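Local coordinates for protein formate-dependent phosphoribosylglycinamide formyltransferase (Mycobacterium tuberculosis H37Rv, PDB 6KHR) that is an ATP-grasp family protein, assembled from two copies of a chain that carries a large antiparallel sheet and a smaller parallel sheet, at residues A[43-48]-A[328-333]; A[231-236]-A[285-290]; A[320-325]-A[337-342]. All coordinates share one frame; numbering follows the deposited sequence.

Contact 1. Residues A[43-48]-A[328-333]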
ATOM      1  N   ILE A  43       4.617  -5.782   4.612  1.00 41.18           N
ATOM      2  CA  ILE A  43       3.211  -5.505   4.870  1.00 42.86           C
ATOM      3  C   ILE A  43       2.355  -6.313   3.911  1.00 43.51           C
ATOM      4  O   ILE A  43       1.444  -7.037   4.325  1.00 49.28           O
ATOM      5  CB  ILE A  43       2.938  -3.995   4.748  1.00 42.63           C
ATOM      6  CG1 ILE A  43       3.532  -3.240   5.933  1.00 44.86           C
ATOM      7  CG2 ILE A  43       1.450  -3.711   4.568  1.00 29.24           C
ATOM      8  CD1 ILE A  43       3.627  -1.728   5.687  1.00 57.11           C
ATOM      9  N   ALA A  44       2.672  -6.233   2.616  1.00 37.14           N
ATOM     10  CA  ALA A  44       1.895  -6.952   1.612  1.00 29.39           C
ATOM     11  C   ALA A  44       1.796  -8.429   1.961  1.00 40.45           C
ATOM     12  O   ALA A  44       0.698  -8.991   1.996  1.00 44.85           O
ATOM     13  CB  ALA A  44       2.508  -6.757   0.230  1.00 28.91           C
ATOM     14  N   LEU A  45       2.937  -9.062   2.265  1.00 37.37           N
ATOM     15  CA  LEU A  45       2.943 -10.492   2.558  1.00 43.96           C
ATOM     16  C   LEU A  45       2.136 -10.817   3.805  1.00 56.92           C
ATOM     17  O   LEU A  45       1.646 -11.945   3.951  1.00 46.55           O
ATOM     18  CB  LEU A  45       4.376 -10.978   2.749  1.00 36.87           C
ATOM     19  CG  LEU A  45       5.206 -11.180   1.497  1.00 40.35           C
ATOM     20  CD1 LEU A  45       6.658 -11.308   1.884  1.00 31.55           C
ATOM     21  CD2 LEU A  45       4.716 -12.413   0.801  1.00 40.88           C
ATOM     22  N   GLN A  46       2.009  -9.853   4.727  1.00 53.70           N
ATOM     23  CA  GLN A  46       1.286 -10.115   5.962  1.00 38.36           C
ATOM     24  C   GLN A  46      -0.209  -9.989   5.758  1.00 33.66           C
ATOM     25  O   GLN A  46      -0.977 -10.687   6.428  1.00 50.00           O
ATOM     26  CB  GLN A  46       1.771  -9.185   7.068  1.00 38.60           C
ATOM     27  CG  GLN A  46       3.098  -9.625   7.668  1.00 38.83           C
ATOM     28  CD  GLN A  46       3.687  -8.560   8.567  1.00 61.55           C
ATOM     29  OE1 GLN A  46       3.165  -7.448   8.630  1.00 74.11           O
ATOM     30  NE2 GLN A  46       4.774  -8.886   9.265  1.00 60.75           N
ATOM     31  N   GLY A  47      -0.633  -9.142   4.816  1.00 32.26           N
ATOM     32  CA  GLY A  47      -2.036  -9.102   4.446  1.00 32.68           C
ATOM     33  C   GLY A  47      -2.513 -10.407   3.832  1.00 42.65           C
ATOM     34  O   GLY A  47      -3.683 -10.773   3.971  1.00 40.83           O
ATOM     35  N   LEU A  48      -1.624 -11.120   3.144  1.00 46.03           N
ATOM     36  CA  LEU A  48      -1.987 -12.386   2.527  1.00 46.54           C
ATOM     37  C   LEU A  48      -1.821 -13.551   3.485  1.00 51.69           C
ATOM     38  O   LEU A  48      -2.016 -14.695   3.074  1.00 49.33           O
ATOM     39  CB  LEU A  48      -1.148 -12.633   1.270  1.00 47.48           C
ATOM     40  CG  LEU A  48      -1.236 -11.699   0.062  1.00 38.91           C
ATOM     41  CD1 LEU A  48      -0.108 -11.982  -0.962  1.00 34.26           C
ATOM     42  CD2 LEU A  48      -2.581 -11.828  -0.606  1.00 31.58           C
ATOM     43  N   LEU A 328       2.411  -7.075  -6.060  1.00 28.44           N
ATOM     44  CA  LEU A 328       2.722  -8.081  -7.074  1.00 34.50           C
ATOM     45  C   LEU A 328       3.829  -9.026  -6.601  1.00 41.75           C
ATOM     46  O   LEU A 328       3.727 -10.251  -6.774  1.00 38.69           O
ATOM     47  CB  LEU A 328       3.099  -7.410  -8.394  1.00 32.62           C
ATOM     48  CG  LEU A 328       2.046  -6.553  -9.103  1.00 34.69           C
ATOM     49  CD1 LEU A 328       2.714  -5.754 -10.225  1.00 32.75           C
ATOM     50  CD2 LEU A 328       0.884  -7.402  -9.653  1.00 28.77           C
ATOM     51  N   GLN A 329       4.886  -8.493  -5.986  1.00 39.03           N
ATOM     52  CA  GLN A 329       5.939  -9.405  -5.567  1.00 47.44           C
ATOM     53  C   GLN A 329       5.548 -10.217  -4.339  1.00 45.06           C
ATOM     54  O   GLN A 329       6.045 -11.334  -4.172  1.00 44.16           O
ATOM     55  CB  GLN A 329       7.257  -8.668  -5.350  1.00 51.00           C
ATOM     56  CG  GLN A 329       7.182  -7.482  -4.462  1.00 74.92           C
ATOM     57  CD  GLN A 329       8.500  -6.741  -4.393  1.00 93.64           C
ATOM     58  OE1 GLN A 329       8.654  -5.804  -3.605  1.00106.53           O
ATOM     59  NE2 GLN A 329       9.459  -7.159  -5.215  1.00 87.66           N
ATOM     60  N   ALA A 330       4.639  -9.721  -3.501  1.00 36.25           N
ATOM     61  CA  ALA A 330       4.092 -10.608  -2.484  1.00 37.36           C
ATOM     62  C   ALA A 330       3.340 -11.769  -3.131  1.00 44.32           C
ATOM     63  O   ALA A 330       3.539 -12.930  -2.752  1.00 43.73           O
ATOM     64  CB  ALA A 330       3.195  -9.841  -1.517  1.00 29.62           C
ATOM     65  N   ARG A 331       2.504 -11.486  -4.139  1.00 41.03           N
ATOM     66  CA  ARG A 331       1.758 -12.575  -4.782  1.00 39.80           C
ATOM     67  C   ARG A 331       2.673 -13.516  -5.565  1.00 38.92           C
ATOM     68  O   ARG A 331       2.463 -14.739  -5.544  1.00 37.00           O
ATOM     69  CB  ARG A 331       0.659 -12.016  -5.679  1.00 29.84           C
ATOM     70  CG  ARG A 331      -0.385 -11.247  -4.913  1.00 29.82           C
ATOM     71  CD  ARG A 331      -1.608 -10.940  -5.778  1.00 35.79           C
ATOM     72  NE  ARG A 331      -2.595 -10.130  -5.071  1.00 40.71           N
ATOM     73  CZ  ARG A 331      -3.872 -10.011  -5.430  1.00 38.50           C
ATOM     74  NH1 ARG A 331      -4.331 -10.654  -6.499  1.00 30.29           N
ATOM     75  NH2 ARG A 331      -4.690  -9.250  -4.720  1.00 38.94           N
ATOM     76  N   ALA A 332       3.713 -12.974  -6.223  1.00 33.87           N
ATOM     77  CA  ALA A 332       4.640 -13.806  -7.005  1.00 42.18           C
ATOM     78  C   ALA A 332       5.440 -14.751  -6.114  1.00 45.77           C
ATOM     79  O   ALA A 332       5.609 -15.929  -6.444  1.00 43.37           O
ATOM     80  CB  ALA A 332       5.591 -12.924  -7.816  1.00 46.57           C
ATOM     81  N   ILE A 333       5.962 -14.243  -4.995  1.00 42.81           N
ATOM     82  CA  ILE A 333       6.689 -15.075  -4.038  1.00 39.06           C
ATOM     83  C   ILE A 333       5.850 -16.276  -3.641  1.00 40.99           C
ATOM     84  O   ILE A 333       6.343 -17.407  -3.568  1.00 33.26           O
ATOM     85  CB  ILE A 333       7.076 -14.249  -2.798  1.00 31.57           C
ATOM     86  CG1 ILE A 333       8.229 -13.308  -3.104  1.00 34.66           C
ATOM     87  CG2 ILE A 333       7.405 -15.150  -1.614  1.00 32.53           C
ATOM     88  CD1 ILE A 333       8.353 -12.259  -2.077  1.00 41.58           C
TER

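Contact 2. Residues A[231-236]-A[285-290]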
ATOM      1  N   VAL A 231       6.204  -9.581 -14.320  1.00 39.93           N
ATOM      2  CA  VAL A 231       5.748 -10.368 -13.186  1.00 36.97           C
ATOM      3  C   VAL A 231       5.592 -11.795 -13.658  1.00 40.07           C
ATOM      4  O   VAL A 231       4.884 -12.050 -14.639  1.00 43.57           O
ATOM      5  CB  VAL A 231       4.401  -9.858 -12.642  1.00 46.17           C
ATOM      6  CG1 VAL A 231       3.936 -10.731 -11.454  1.00 37.94           C
ATOM      7  CG2 VAL A 231       4.464  -8.368 -12.298  1.00 38.08           C
ATOM      8  N   CYS A 232       6.222 -12.724 -12.947  1.00 51.74           N
ATOM      9  CA  CYS A 232       6.103 -14.149 -13.221  1.00 54.37           C
ATOM     10  C   CYS A 232       5.560 -14.819 -11.971  1.00 49.29           C
ATOM     11  O   CYS A 232       6.211 -14.817 -10.920  1.00 41.69           O
ATOM     12  CB  CYS A 232       7.450 -14.730 -13.621  1.00 61.81           C
ATOM     13  SG  CYS A 232       8.123 -13.850 -15.008  1.00 63.77           S
ATOM     14  N   SER A 233       4.363 -15.383 -12.078  1.00 45.59           N
ATOM     15  CA  SER A 233       3.810 -16.129 -10.967  1.00 54.17           C
ATOM     16  C   SER A 233       3.096 -17.352 -11.510  1.00 59.40           C
ATOM     17  O   SER A 233       3.199 -17.696 -12.690  1.00 59.69           O
ATOM     18  CB  SER A 233       2.870 -15.264 -10.120  1.00 58.31           C
ATOM     19  OG  SER A 233       2.476 -15.978  -8.960  1.00 65.85           O
ATOM     20  N   GLN A 234       2.390 -18.029 -10.622  1.00 69.29           N
ATOM     21  CA  GLN A 234       1.452 -19.063 -11.003  1.00 65.60           C
ATOM     22  C   GLN A 234       0.049 -18.499 -10.820  1.00 72.11           C
ATOM     23  O   GLN A 234      -0.202 -17.722  -9.893  1.00 75.98           O
ATOM     24  CB  GLN A 234       1.668 -20.337 -10.170  1.00 60.01           C
ATOM     25  CG  GLN A 234       2.256 -21.541 -10.965  1.00 71.68           C
ATOM     26  CD  GLN A 234       3.763 -21.442 -11.243  1.00 92.45           C
ATOM     27  OE1 GLN A 234       4.191 -21.240 -12.384  1.00107.07           O
ATOM     28  NE2 GLN A 234       4.569 -21.612 -10.199  1.00 91.61           N
ATOM     29  N   GLY A 235      -0.842 -18.830 -11.745  1.00 78.46           N
ATOM     30  CA  GLY A 235      -2.243 -18.531 -11.570  1.00 88.47           C
ATOM     31  C   GLY A 235      -2.961 -19.766 -11.068  1.00 95.34           C
ATOM     32  O   GLY A 235      -2.327 -20.777 -10.740  1.00 98.02           O
ATOM     33  N   PRO A 236      -4.294 -19.721 -10.998  1.00 89.37           N
ATOM     34  CA  PRO A 236      -5.045 -20.957 -10.742  1.00 87.33           C
ATOM     35  C   PRO A 236      -4.951 -21.970 -11.884  1.00 89.48           C
ATOM     36  O   PRO A 236      -5.483 -23.078 -11.738  1.00 90.38           O
ATOM     37  CB  PRO A 236      -6.485 -20.453 -10.545  1.00 77.54           C
ATOM     38  CG  PRO A 236      -6.535 -19.165 -11.285  1.00 79.53           C
ATOM     39  CD  PRO A 236      -5.178 -18.550 -11.110  1.00 80.13           C
ATOM     40  N   GLY A 285      14.420 -17.141 -15.591  1.00 45.61           N
ATOM     41  CA  GLY A 285      13.539 -18.173 -15.067  1.00 46.44           C
ATOM     42  C   GLY A 285      13.139 -17.934 -13.618  1.00 47.29           C
ATOM     43  O   GLY A 285      13.587 -17.008 -12.945  1.00 52.48           O
ATOM     44  N   GLY A 286      12.252 -18.796 -13.141  1.00 47.82           N
ATOM     45  CA  GLY A 286      11.762 -18.708 -11.780  1.00 40.12           C
ATOM     46  C   GLY A 286      10.672 -17.673 -11.631  1.00 51.12           C
ATOM     47  O   GLY A 286      10.419 -16.840 -12.501  1.00 57.59           O
ATOM     48  N   ARG A 287      10.014 -17.729 -10.485  1.00 53.04           N
ATOM     49  CA  ARG A 287       9.004 -16.743 -10.145  1.00 46.00           C
ATOM     50  C   ARG A 287       9.656 -15.444  -9.670  1.00 40.06           C
ATOM     51  O   ARG A 287      10.770 -15.439  -9.150  1.00 44.63           O
ATOM     52  CB  ARG A 287       8.076 -17.303  -9.071  1.00 37.50           C
ATOM     53  CG  ARG A 287       6.692 -17.646  -9.588  1.00 34.03           C
ATOM     54  CD  ARG A 287       5.986 -18.638  -8.699  1.00 46.24           C
ATOM     55  NE  ARG A 287       6.367 -18.493  -7.302  1.00 57.02           N
ATOM     56  CZ  ARG A 287       6.463 -19.506  -6.450  1.00 65.16           C
ATOM     57  NH1 ARG A 287       6.225 -20.739  -6.860  1.00 64.19           N
ATOM     58  NH2 ARG A 287       6.807 -19.286  -5.189  1.00 61.67           N
ATOM     59  N   GLY A 288       8.960 -14.337  -9.857  1.00 44.27           N
ATOM     60  CA  GLY A 288       9.465 -13.086  -9.336  1.00 43.94           C
ATOM     61  C   GLY A 288       8.900 -11.886 -10.060  1.00 34.20           C
ATOM     62  O   GLY A 288       8.068 -11.996 -10.960  1.00 41.66           O
ATOM     63  N   VAL A 289       9.366 -10.724  -9.623  1.00 44.14           N
ATOM     64  CA  VAL A 289       9.042  -9.454 -10.245  1.00 42.46           C
ATOM     65  C   VAL A 289      10.346  -8.872 -10.748  1.00 34.87           C
ATOM     66  O   VAL A 289      11.294  -8.694  -9.972  1.00 46.62           O
ATOM     67  CB  VAL A 289       8.350  -8.482  -9.276  1.00 38.67           C
ATOM     68  CG1 VAL A 289       8.186  -7.183  -9.933  1.00 42.54           C
ATOM     69  CG2 VAL A 289       6.997  -9.003  -8.911  1.00 33.41           C
ATOM     70  N   PHE A 290      10.411  -8.608 -12.037  1.00 46.15           N
ATOM     71  CA  PHE A 290      11.645  -8.161 -12.656  1.00 49.53           C
ATOM     72  C   PHE A 290      11.435  -6.763 -13.208  1.00 45.96           C
ATOM     73  O   PHE A 290      10.387  -6.467 -13.789  1.00 49.44           O
ATOM     74  CB  PHE A 290      12.085  -9.126 -13.768  1.00 46.16           C
ATOM     75  CG  PHE A 290      12.367 -10.527 -13.289  1.00 39.02           C
ATOM     76  CD1 PHE A 290      11.328 -11.390 -12.950  1.00 44.18           C
ATOM     77  CD2 PHE A 290      13.675 -10.988 -13.191  1.00 49.78           C
ATOM     78  CE1 PHE A 290      11.586 -12.672 -12.514  1.00 45.32           C
ATOM     79  CE2 PHE A 290      13.941 -12.283 -12.749  1.00 48.96           C
ATOM     80  CZ  PHE A 290      12.891 -13.122 -12.413  1.00 49.49           C
TER

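Contact 3. Residues A[320-325]-A[337-342]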
ATOM      1  N   SER A 320      -0.595   4.158  -8.815  1.00 33.72           N
ATOM      2  CA  SER A 320      -1.097   4.152 -10.191  1.00 31.03           C
ATOM      3  C   SER A 320      -1.634   2.803 -10.650  1.00 25.86           C
ATOM      4  O   SER A 320      -2.359   2.754 -11.652  1.00 31.92           O
ATOM      5  CB  SER A 320      -0.011   4.604 -11.161  1.00 33.68           C
ATOM      6  OG  SER A 320       1.216   3.976 -10.850  1.00 42.46           O
ATOM      7  N   GLN A 321      -1.317   1.720  -9.954  1.00 25.86           N
ATOM      8  CA  GLN A 321      -1.807   0.399 -10.322  1.00 29.64           C
ATOM      9  C   GLN A 321      -2.732  -0.134  -9.245  1.00 26.41           C
ATOM     10  O   GLN A 321      -2.557   0.174  -8.071  1.00 26.47           O
ATOM     11  CB  GLN A 321      -0.662  -0.613 -10.507  1.00 37.96           C
ATOM     12  CG  GLN A 321       0.435  -0.172 -11.439  1.00 47.89           C
ATOM     13  CD  GLN A 321       1.247  -1.326 -11.962  1.00 44.37           C
ATOM     14  OE1 GLN A 321       1.448  -1.440 -13.162  1.00 52.15           O
ATOM     15  NE2 GLN A 321       1.720  -2.192 -11.063  1.00 34.31           N
ATOM     16  N   ARG A 322      -3.705  -0.955  -9.663  1.00 26.76           N
ATOM     17  CA  ARG A 322      -4.491  -1.735  -8.710  1.00 28.39           C
ATOM     18  C   ARG A 322      -3.592  -2.451  -7.700  1.00 32.39           C
ATOM     19  O   ARG A 322      -3.796  -2.347  -6.488  1.00 45.32           O
ATOM     20  CB  ARG A 322      -5.374  -2.737  -9.460  1.00 28.88           C
ATOM     21  CG  ARG A 322      -6.520  -3.295  -8.645  1.00 33.22           C
ATOM     22  CD  ARG A 322      -7.290  -4.385  -9.408  1.00 37.14           C
ATOM     23  NE  ARG A 322      -6.574  -5.664  -9.372  1.00 45.02           N
ATOM     24  CZ  ARG A 322      -6.738  -6.632  -8.465  1.00 36.84           C
ATOM     25  NH1 ARG A 322      -7.595  -6.519  -7.472  1.00 30.01           N
ATOM     26  NH2 ARG A 322      -6.028  -7.741  -8.561  1.00 55.13           N
ATOM     27  N   LEU A 323      -2.593  -3.180  -8.177  1.00 27.69           N
ATOM     28  CA  LEU A 323      -1.636  -3.890  -7.323  1.00 34.84           C
ATOM     29  C   LEU A 323      -0.259  -3.245  -7.475  1.00 38.43           C
ATOM     30  O   LEU A 323       0.285  -3.175  -8.583  1.00 35.96           O
ATOM     31  CB  LEU A 323      -1.575  -5.374  -7.687  1.00 34.11           C
ATOM     32  CG  LEU A 323      -2.930  -6.099  -7.665  1.00 39.65           C
ATOM     33  CD1 LEU A 323      -2.804  -7.582  -7.971  1.00 31.08           C
ATOM     34  CD2 LEU A 323      -3.579  -5.923  -6.321  1.00 54.61           C
ATOM     35  N   SER A 324       0.295  -2.763  -6.368  1.00 34.30           N
ATOM     36  CA  SER A 324       1.598  -2.128  -6.436  1.00 37.01           C
ATOM     37  C   SER A 324       2.682  -3.174  -6.679  1.00 40.54           C
ATOM     38  O   SER A 324       2.472  -4.381  -6.504  1.00 32.39           O
ATOM     39  CB  SER A 324       1.897  -1.362  -5.148  1.00 41.06           C
ATOM     40  OG  SER A 324       2.036  -2.252  -4.055  1.00 46.81           O
ATOM     41  N   VAL A 325       3.862  -2.687  -7.077  1.00 37.05           N
ATOM     42  CA  VAL A 325       4.967  -3.596  -7.361  1.00 40.20           C
ATOM     43  C   VAL A 325       5.235  -4.489  -6.161  1.00 36.92           C
ATOM     44  O   VAL A 325       5.676  -5.631  -6.321  1.00 43.51           O
ATOM     45  CB  VAL A 325       6.223  -2.803  -7.780  1.00 39.02           C
ATOM     46  CG1 VAL A 325       6.699  -1.896  -6.638  1.00 35.00           C
ATOM     47  CG2 VAL A 325       7.329  -3.746  -8.259  1.00 33.01           C
ATOM     48  N   ALA A 337      -2.182 -15.670  -8.244  1.00 47.99           N
ATOM     49  CA  ALA A 337      -2.553 -14.953  -9.456  1.00 36.43           C
ATOM     50  C   ALA A 337      -2.320 -13.452  -9.322  1.00 41.81           C
ATOM     51  O   ALA A 337      -2.401 -12.877  -8.231  1.00 52.80           O
ATOM     52  CB  ALA A 337      -4.019 -15.213  -9.794  1.00 37.77           C
ATOM     53  N   VAL A 338      -2.028 -12.817 -10.457  1.00 50.94           N
ATOM     54  CA  VAL A 338      -1.820 -11.377 -10.510  1.00 54.41           C
ATOM     55  C   VAL A 338      -2.474 -10.815 -11.761  1.00 62.16           C
ATOM     56  O   VAL A 338      -2.800 -11.536 -12.704  1.00 73.42           O
ATOM     57  CB  VAL A 338      -0.325 -10.981 -10.487  1.00 49.56           C
ATOM     58  CG1 VAL A 338       0.313 -11.310  -9.151  1.00 49.64           C
ATOM     59  CG2 VAL A 338       0.426 -11.646 -11.621  1.00 47.38           C
ATOM     60  N   ASP A 339      -2.678  -9.502 -11.744  1.00 48.15           N
ATOM     61  CA  ASP A 339      -3.017  -8.726 -12.922  1.00 38.70           C
ATOM     62  C   ASP A 339      -2.179  -7.462 -12.863  1.00 39.06           C
ATOM     63  O   ASP A 339      -1.551  -7.171 -11.844  1.00 42.23           O
ATOM     64  CB  ASP A 339      -4.522  -8.402 -13.005  1.00 54.08           C
ATOM     65  CG  ASP A 339      -5.010  -7.469 -11.871  1.00 67.47           C
ATOM     66  OD1 ASP A 339      -4.528  -6.319 -11.766  1.00 66.14           O
ATOM     67  OD2 ASP A 339      -5.907  -7.882 -11.095  1.00 80.72           O
ATOM     68  N   THR A 340      -2.191  -6.697 -13.955  1.00 28.52           N
ATOM     69  CA  THR A 340      -1.408  -5.478 -14.060  1.00 33.29           C
ATOM     70  C   THR A 340      -2.285  -4.279 -14.412  1.00 34.11           C
ATOM     71  O   THR A 340      -1.805  -3.303 -14.985  1.00 38.97           O
ATOM     72  CB  THR A 340      -0.265  -5.641 -15.069  1.00 52.82           C
ATOM     73  OG1 THR A 340      -0.774  -6.061 -16.349  1.00 54.38           O
ATOM     74  CG2 THR A 340       0.753  -6.649 -14.560  1.00 47.23           C
ATOM     75  N   LEU A 341      -3.552  -4.307 -14.003  1.00 40.71           N
ATOM     76  CA  LEU A 341      -4.463  -3.189 -14.237  1.00 40.33           C
ATOM     77  C   LEU A 341      -3.957  -1.896 -13.605  1.00 39.37           C
ATOM     78  O   LEU A 341      -3.461  -1.888 -12.478  1.00 41.22           O
ATOM     79  CB  LEU A 341      -5.847  -3.512 -13.678  1.00 42.21           C
ATOM     80  CG  LEU A 341      -6.446  -4.863 -14.091  1.00 64.39           C
ATOM     81  CD1 LEU A 341      -7.689  -5.189 -13.259  1.00 73.15           C
ATOM     82  CD2 LEU A 341      -6.767  -4.881 -15.576  1.00 56.21           C
ATOM     83  N   MET A 342      -4.139  -0.794 -14.326  1.00 45.87           N
ATOM     84  CA  MET A 342      -3.822   0.549 -13.851  1.00 42.39           C
ATOM     85  C   MET A 342      -5.047   1.255 -13.278  1.00 48.65           C
ATOM     86  O   MET A 342      -6.138   1.215 -13.861  1.00 39.76           O
ATOM     87  CB  MET A 342      -3.242   1.402 -14.984  1.00 34.69           C
ATOM     88  CG  MET A 342      -1.868   0.960 -15.388  1.00 38.59           C
ATOM     89  SD  MET A 342      -0.910   2.247 -16.170  1.00 59.99           S
ATOM     90  CE  MET A 342      -0.957   3.580 -14.966  1.00 45.59           C
TER
HETATM   91  O   HOH W   1       0.215  -1.756 -15.219  1.00 38.51           O
HETATM   92  O   HOH W   2      -2.058  -3.878 -10.978  1.00 47.10           O

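Contact 1. Residues A[43-48]-A[328-333]
The last turn of helix 36-47 packs on helix 325-334, their local axes 8.7 Å apart and crossing at -55°. Ala330 is the point of contact: its CB points at the opposite helix and is ringed by three side chains. Ala44 meets it methyl to methyl, CB to CB at 3.6 Å. Leu45 sets out along the interface, and with CG anti to the carbonyl carbon and chi2 at 165° its end then turns in, so that CD2 reaches Ala330 CB at 3.8 Å while CD1 lies near the tip of Ile333. Leu48, just past the helix end, also has CG anti to the carbonyl carbon; its CD1 comes to 4.0 Å from both Ala330 CB and Arg331 CG. There it crosses the extended Arg331 chain at about a right angle, touching only the aliphatic base. No hydrogen bond joins the two segments, so the contact rests on apolar packing alone. The far end of Arg331 forms a salt bridge with Asp381 of the second subunit. Leu41 of helix 36-47 continues the interface, and Leu45 and Ile333 reach Val29 on strand 28-32, with Phe92 and Val94 of strand 92-95 also against Ile333.

Contact 2. Residues A[231-236]-A[285-290]
Two backbone hydrogen bonds hold Cys232 against Gly288. Cys232 N donates to Gly288 O at 2.8 Å, nearly along the C=O axis, with 171° at the hydrogen. In return Gly288 N donates to Cys232 O at 3.0 Å, on a lone pair in the carbonyl plane. One residue along, Val231 and Val289 form the non-hydrogen-bonded pair and approach through CG2 to CG2 at 4.3 Å. On the opposite face from the valines, Cys232 SG lies obliquely by the Phe290 ring, 5.4 Å from its centroid. Arg287, just before the second strand, lays CG over the other backbone, 3.2 Å from Cys232 O and 3.5 Å from Ser233 CA, then bends at chi3. Gln234, itself bent at chi2, crosses this chain at about a right angle; its NE2 stands at the guanidinium edge, 3.6 Å from Arg287 CD, with the amide and guanidinium planes 80° apart. The pairing belongs to the large antiparallel sheet of the ATP-grasp fold, where strand 224-235 lies between 288-297 and 238-252. Helix 267-284 leads into it through Gly285 and Gly286, both at positive phi, and Gly288 has a phi of 157°, where a CB would jam against the preceding carbonyl. Helix 267-284 covers the Cys232 face, Val281 touching both Cys232 and Phe290, while Leu328, Val325 and Gln329 of helix 325-334 pack on the two valines. Beyond the sheet, Arg287 NE and NH2 bond to the carbonyl oxygens of Ala332 and Ile333 near the end of that helix, and Ser233 OG bonds to Leu336 O.

Contact 3. Residues A[320-325]-A[337-342]
A single backbone bridge joins the loops that enter and leave helix 325-334, and an Asx turn shapes the second of them. The bridge pairs Gln321 with Met342, and next to it Arg322 N donates to Leu341 O at 3.0 Å from above the carbonyl plane. Water 2, which accepts from Leu323 N, lies within hydrogen-bonding distance of the same oxygen and probably donates to it. In the turn, Asp339 OD1 takes the amide of Leu341 at 3.2 Å; CG sits between the backbone N and the carbonyl carbon, chi1 66°, which swings the carboxylate over its own loop and towards Arg322. Arg322 starts with CG anti to the backbone N and bends at chi3, 79°, so that its side chain crosses that of Asp339 at about a right angle, with the guanidinium and carboxylate planes 45° apart. The salt bridge joins Arg322 NH2 to Asp339 OD2 at 2.5 Å and NE to both carboxylate oxygens, each of the three hydrogen bonds weak. Leu323 CD2 lies 3.8 Å above one guanidinium face, near its rim, while Leu341 runs beside the Arg322 chain, CD1 against CD at 4.0 Å. The guanidinium also reaches the second subunit, NH1 bonding to its Ser380 O. Water 1 links Gln321 OE1 to Thr340 O; the same OE1 accepts from Gln261, and Ser320 OG bonds to Val316 O and Gln261. At the helix start, Ser324 occupies the N-cap position. Asp339 thus pairs the local hydrogen bond that defines an Asx turn with a charged tie between the two loops flanking the helix.

How the contacts relate
The three contacts lie 12 to 14 Å apart, centre to centre, around helix 325-334. Contact 1 sets one flank of this helix against helix 36-47, beside the parallel sheet; contact 2 belongs to the antiparallel sheet on which the helix also packs; contact 3 joins the loops before and after it. Along the chain, 231-236 and 285-290 both fall between the segments of contact 1 and precede contact 3, whose segments alternate with those of contact 1. Arg287 of contact 2 binds the helix end used by contact 1, and Val338 of contact 3 packs on both Arg331 and Val231. The helix therefore connects the parallel sheet and the large antiparallel sheet, and contacts 1 and 3 carry on to the second subunit.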